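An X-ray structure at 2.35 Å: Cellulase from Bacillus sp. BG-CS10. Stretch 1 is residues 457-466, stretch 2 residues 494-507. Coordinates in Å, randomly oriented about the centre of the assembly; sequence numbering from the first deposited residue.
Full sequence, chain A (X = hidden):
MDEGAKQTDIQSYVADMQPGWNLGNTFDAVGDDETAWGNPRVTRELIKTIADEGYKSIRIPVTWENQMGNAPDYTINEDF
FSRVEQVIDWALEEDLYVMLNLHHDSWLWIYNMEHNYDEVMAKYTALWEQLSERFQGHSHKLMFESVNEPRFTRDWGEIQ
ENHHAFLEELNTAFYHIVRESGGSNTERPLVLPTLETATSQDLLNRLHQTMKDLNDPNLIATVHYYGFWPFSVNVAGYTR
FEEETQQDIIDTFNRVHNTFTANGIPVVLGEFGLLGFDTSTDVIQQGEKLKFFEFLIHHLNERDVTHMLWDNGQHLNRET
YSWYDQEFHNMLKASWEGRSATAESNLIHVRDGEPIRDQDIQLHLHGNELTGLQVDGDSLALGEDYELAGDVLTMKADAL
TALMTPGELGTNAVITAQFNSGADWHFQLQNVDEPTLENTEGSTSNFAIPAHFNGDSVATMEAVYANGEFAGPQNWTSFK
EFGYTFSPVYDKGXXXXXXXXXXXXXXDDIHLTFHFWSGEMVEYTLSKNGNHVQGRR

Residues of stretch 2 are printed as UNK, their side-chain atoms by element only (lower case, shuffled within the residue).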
# COMPACT_ATOMS: atom_id res chain seq x y z
N SER A 457 -13.47 12.15 -14.07
CA SER A 457 -12.13 11.90 -13.55
C SER A 457 -11.35 10.92 -14.43
O SER A 457 -11.91 9.94 -14.93
CB SER A 457 -12.20 11.37 -12.10
OG SER A 457 -12.98 10.19 -12.00
N VAL A 458 -10.07 11.21 -14.62
CA VAL A 458 -9.21 10.40 -15.48
C VAL A 458 -8.84 9.08 -14.82
O VAL A 458 -8.27 9.05 -13.72
CB VAL A 458 -7.91 11.15 -15.85
CG1 VAL A 458 -7.06 10.30 -16.77
CG2 VAL A 458 -8.24 12.47 -16.52
N ALA A 459 -9.17 7.99 -15.49
CA ALA A 459 -8.80 6.66 -15.03
C ALA A 459 -7.41 6.32 -15.54
O ALA A 459 -6.55 5.89 -14.77
CB ALA A 459 -9.81 5.62 -15.51
N THR A 460 -7.19 6.52 -16.84
CA THR A 460 -5.89 6.18 -17.41
C THR A 460 -5.67 6.84 -18.77
O THR A 460 -6.50 7.60 -19.24
CB THR A 460 -5.71 4.66 -17.54
OG1 THR A 460 -4.40 4.37 -18.04
CG2 THR A 460 -6.76 4.06 -18.48
N MSE A 461 -4.53 6.55 -19.40
CA MSE A 461 -4.14 7.21 -20.65
C MSE A 461 -3.38 6.25 -21.57
O MSE A 461 -2.41 5.61 -21.15
CB MSE A 461 -3.27 8.45 -20.37
CG MSE A 461 -2.79 9.16 -21.64
SE MSE A 461 -1.39 10.52 -21.41
CE MSE A 461 0.17 9.38 -21.20
N GLU A 462 -3.83 6.15 -22.81
CA GLU A 462 -3.09 5.41 -23.83
C GLU A 462 -2.22 6.35 -24.66
O GLU A 462 -2.58 7.50 -24.88
CB GLU A 462 -4.03 4.65 -24.75
CG GLU A 462 -4.65 3.41 -24.14
CD GLU A 462 -5.51 2.65 -25.14
OE1 GLU A 462 -6.68 3.07 -25.36
OE2 GLU A 462 -5.03 1.66 -25.72
N ALA A 463 -1.08 5.84 -25.11
CA ALA A 463 -0.19 6.59 -25.97
C ALA A 463 0.32 5.70 -27.09
O ALA A 463 1.02 4.72 -26.83
CB ALA A 463 0.97 7.16 -25.18
N VAL A 464 -0.04 6.00 -28.33
CA VAL A 464 0.49 5.25 -29.47
C VAL A 464 1.03 6.20 -30.51
O VAL A 464 0.56 7.32 -30.62
CB VAL A 464 -0.57 4.34 -30.12
CG1 VAL A 464 -1.03 3.26 -29.15
CG2 VAL A 464 -1.74 5.16 -30.63
N TYR A 465 2.01 5.78 -31.29
CA TYR A 465 2.49 6.62 -32.37
C TYR A 465 1.48 6.64 -33.50
O TYR A 465 0.57 5.81 -33.53
CB TYR A 465 3.85 6.15 -32.88
CG TYR A 465 4.96 6.39 -31.89
CD1 TYR A 465 5.36 7.68 -31.57
CD2 TYR A 465 5.61 5.33 -31.29
CE1 TYR A 465 6.38 7.90 -30.66
CE2 TYR A 465 6.62 5.53 -30.38
CZ TYR A 465 7.01 6.81 -30.07
OH TYR A 465 8.02 7.01 -29.17
N ALA A 466 1.64 7.58 -34.42
CA ALA A 466 0.72 7.74 -35.54
C ALA A 466 0.60 6.46 -36.36
O ALA A 466 -0.42 6.22 -37.00
CB ALA A 466 1.15 8.90 -36.43
N UNK A 494 -5.95 20.99 -15.44
CA UNK A 494 -5.00 20.60 -16.47
C UNK A 494 -4.55 19.15 -16.33
O UNK A 494 -4.71 18.56 -15.27
o UNK A 494 -0.99 22.32 -14.18
c UNK A 494 -1.84 22.45 -15.09
c UNK A 494 -3.78 21.52 -16.45
o UNK A 494 -1.77 23.35 -15.96
c UNK A 494 -2.99 21.46 -15.15
N UNK A 495 -4.00 18.59 -17.40
CA UNK A 495 -3.34 17.30 -17.34
C UNK A 495 -1.87 17.46 -17.69
O UNK A 495 -1.53 17.83 -18.82
c UNK A 495 -3.98 16.26 -18.28
c UNK A 495 -5.45 16.03 -17.92
c UNK A 495 -6.18 15.12 -18.89
c UNK A 495 -3.21 14.95 -18.21
N UNK A 496 -1.00 17.20 -16.73
CA UNK A 496 0.44 17.31 -16.95
C UNK A 496 0.98 16.09 -17.69
O UNK A 496 0.62 14.96 -17.36
c UNK A 496 0.76 18.74 -14.90
c UNK A 496 1.20 17.47 -15.61
c UNK A 496 2.70 17.46 -15.83
N UNK A 497 1.81 16.32 -18.69
CA UNK A 497 2.57 15.23 -19.31
C UNK A 497 4.04 15.40 -18.91
O UNK A 497 4.66 16.43 -19.21
c UNK A 497 0.96 15.30 -21.23
c UNK A 497 0.16 14.05 -20.88
c UNK A 497 2.43 15.22 -20.83
c UNK A 497 3.05 13.95 -21.41
N UNK A 498 4.59 14.40 -18.23
CA UNK A 498 5.88 14.53 -17.55
C UNK A 498 7.10 14.45 -18.46
O UNK A 498 7.03 13.97 -19.59
c UNK A 498 6.03 13.46 -16.46
o UNK A 498 6.03 12.16 -17.06
c UNK A 498 4.90 13.55 -15.46
N UNK A 499 8.24 14.91 -17.93
CA UNK A 499 9.52 14.83 -18.63
C UNK A 499 9.89 13.36 -18.83
O UNK A 499 10.49 12.99 -19.83
c UNK A 499 10.61 15.57 -17.84
c UNK A 499 11.71 16.14 -18.74
o UNK A 499 11.45 16.40 -19.94
o UNK A 499 12.84 16.33 -18.24
N UNK A 500 9.50 12.52 -17.87
CA UNK A 500 9.77 11.08 -17.96
C UNK A 500 9.07 10.45 -19.17
O UNK A 500 9.63 9.57 -19.83
c UNK A 500 9.36 10.38 -16.67
N UNK A 501 7.85 10.89 -19.47
CA UNK A 501 7.16 10.38 -20.65
C UNK A 501 7.89 10.81 -21.92
O UNK A 501 8.15 9.99 -22.81
c UNK A 501 3.65 9.84 -24.33
c UNK A 501 5.71 10.86 -20.70
c UNK A 501 4.42 9.25 -22.15
c UNK A 501 4.87 11.43 -23.01
c UNK A 501 4.99 10.50 -21.98
c UNK A 501 4.20 11.10 -24.18
c UNK A 501 3.76 8.92 -23.31
N UNK A 502 8.23 12.09 -22.01
CA UNK A 502 8.82 12.61 -23.23
C UNK A 502 10.25 12.11 -23.48
O UNK A 502 10.67 11.98 -24.63
c UNK A 502 5.46 14.97 -24.79
c UNK A 502 6.73 14.44 -24.59
c UNK A 502 4.91 15.79 -23.83
c UNK A 502 8.80 14.14 -23.22
c UNK A 502 6.86 15.53 -22.48
c UNK A 502 5.61 16.07 -22.67
c UNK A 502 7.44 14.71 -23.43
N UNK A 503 10.99 11.82 -22.41
CA UNK A 503 12.35 11.29 -22.54
C UNK A 503 12.38 9.93 -23.25
O UNK A 503 13.45 9.46 -23.64
n UNK A 503 13.50 12.47 -19.21
c UNK A 503 13.02 11.14 -21.17
c UNK A 503 13.34 12.48 -20.53
o UNK A 503 13.44 13.51 -21.20
N UNK A 504 11.22 9.29 -23.40
CA UNK A 504 11.19 7.97 -24.01
C UNK A 504 10.24 7.89 -25.20
O UNK A 504 9.66 6.85 -25.48
c UNK A 504 11.85 6.83 -21.82
o UNK A 504 11.28 4.57 -21.27
o UNK A 504 11.65 5.97 -19.61
c UNK A 504 11.57 5.71 -20.83
c UNK A 504 10.83 6.90 -22.96
N UNK A 505 10.08 9.01 -25.90
CA UNK A 505 9.34 9.00 -27.15
C UNK A 505 10.15 9.64 -28.28
O UNK A 505 10.83 10.65 -28.08
c UNK A 505 7.96 9.71 -27.03
c UNK A 505 8.12 11.15 -26.61
c UNK A 505 7.06 8.98 -26.04
N UNK A 506 10.07 9.04 -29.46
CA UNK A 506 10.71 9.55 -30.65
C UNK A 506 10.07 10.88 -31.06
O UNK A 506 9.01 11.25 -30.54
n UNK A 506 8.49 4.06 -33.07
c UNK A 506 8.84 7.67 -33.52
n UNK A 506 9.00 6.31 -33.05
c UNK A 506 9.27 8.75 -32.53
n UNK A 506 7.34 5.51 -34.43
c UNK A 506 8.29 5.29 -33.53
c UNK A 506 10.58 8.55 -31.80
N UNK A 507 10.70 11.60 -31.98
CA UNK A 507 10.10 12.78 -32.60
C UNK A 507 9.05 12.34 -33.61
O UNK A 507 9.38 11.83 -34.68
c UNK A 507 12.22 14.14 -32.34
o UNK A 507 13.42 13.97 -32.66
c UNK A 507 11.15 13.65 -33.29
o UNK A 507 11.87 14.69 -31.27
O HOH W 1 8.46 4.91 -27.28

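Position 494 has three side-chain carbons in a row, the third carrying two oxygens. It lies out of reach of stretch 1. This is Glu 494.

Position 495 has four carbons, forked at the first, with one arm two carbons long. It points toward stretch 1 and meets Val 458. This is Ile 495; its CD1 lies 4.1 Å from Val 458 CG2.

Position 496 has one carbon carrying two more and makes no contact. This is Val 496.

Position 497 repeats the four-carbon fork. Its CA-to-CB bond points sideways, but the end of the side chain comes nearer and reaches the selenium of Met 461, a selenomethionine. This is Ile 497, with CD1 3.9 Å from Met 461 SE.

Position 498 has one carbon carrying an oxygen and a carbon, so it is Thr 498. It sits at the N-cap of the helix that follows.

Position 499 has two carbons, the second carrying two oxygens: Asp 499. Position 500 has a single carbon: Ala 500. Neither touches stretch 1.

Position 501 has one carbon and then a ring of six carbons, with no oxygen on it. The ring edge faces Ala 463. This is Phe 501. Its CE1 is 3.8 Å from Ala 463 CB and 4.2 Å from Met 461 CE. Its N donates to Thr 498 OG1 at 3.3 Å, the capping bond.

Position 502 has the same carbon and ring but is out of reach: Phe 502. Position 503 has two carbons, the second carrying one oxygen and one nitrogen, and is out of reach of stretch 1. The amide makes it Asn 503.

Position 504 has three carbons, the third carrying two oxygens. Its end leads away from stretch 1. This is Glu 504. Water 1 donates to Glu 504 O and also hydrogen-bonds Tyr 465 OH, each at 2.9 Å.

Position 505 has one carbon carrying two. Its CB is 3.4 Å from Tyr 465 OH. This is Val 505.

Position 506 has three carbons, a nitrogen, and a carbon carrying two more nitrogens. This flat group covers one face of Tyr 465. It is Arg 506.

Position 507 has two carbons, the second carrying two oxygens, and points away: Asp 507.

The contact has two parts. The apolar side chains of Val 458, Met 461 and Ala 463 pack against Ile 495, Ile 497 and Phe 501. At Tyr 465, Arg 506 N donates to the OH at 2.9 Å, while the guanidinium stacks on the ring with planes 8° apart. Arg 506 CZ lies 3.7 Å from the ring centroid of Tyr 465, a cation-pi contact.

Stretch 2 494-507: EIVITDAFFNEVRD
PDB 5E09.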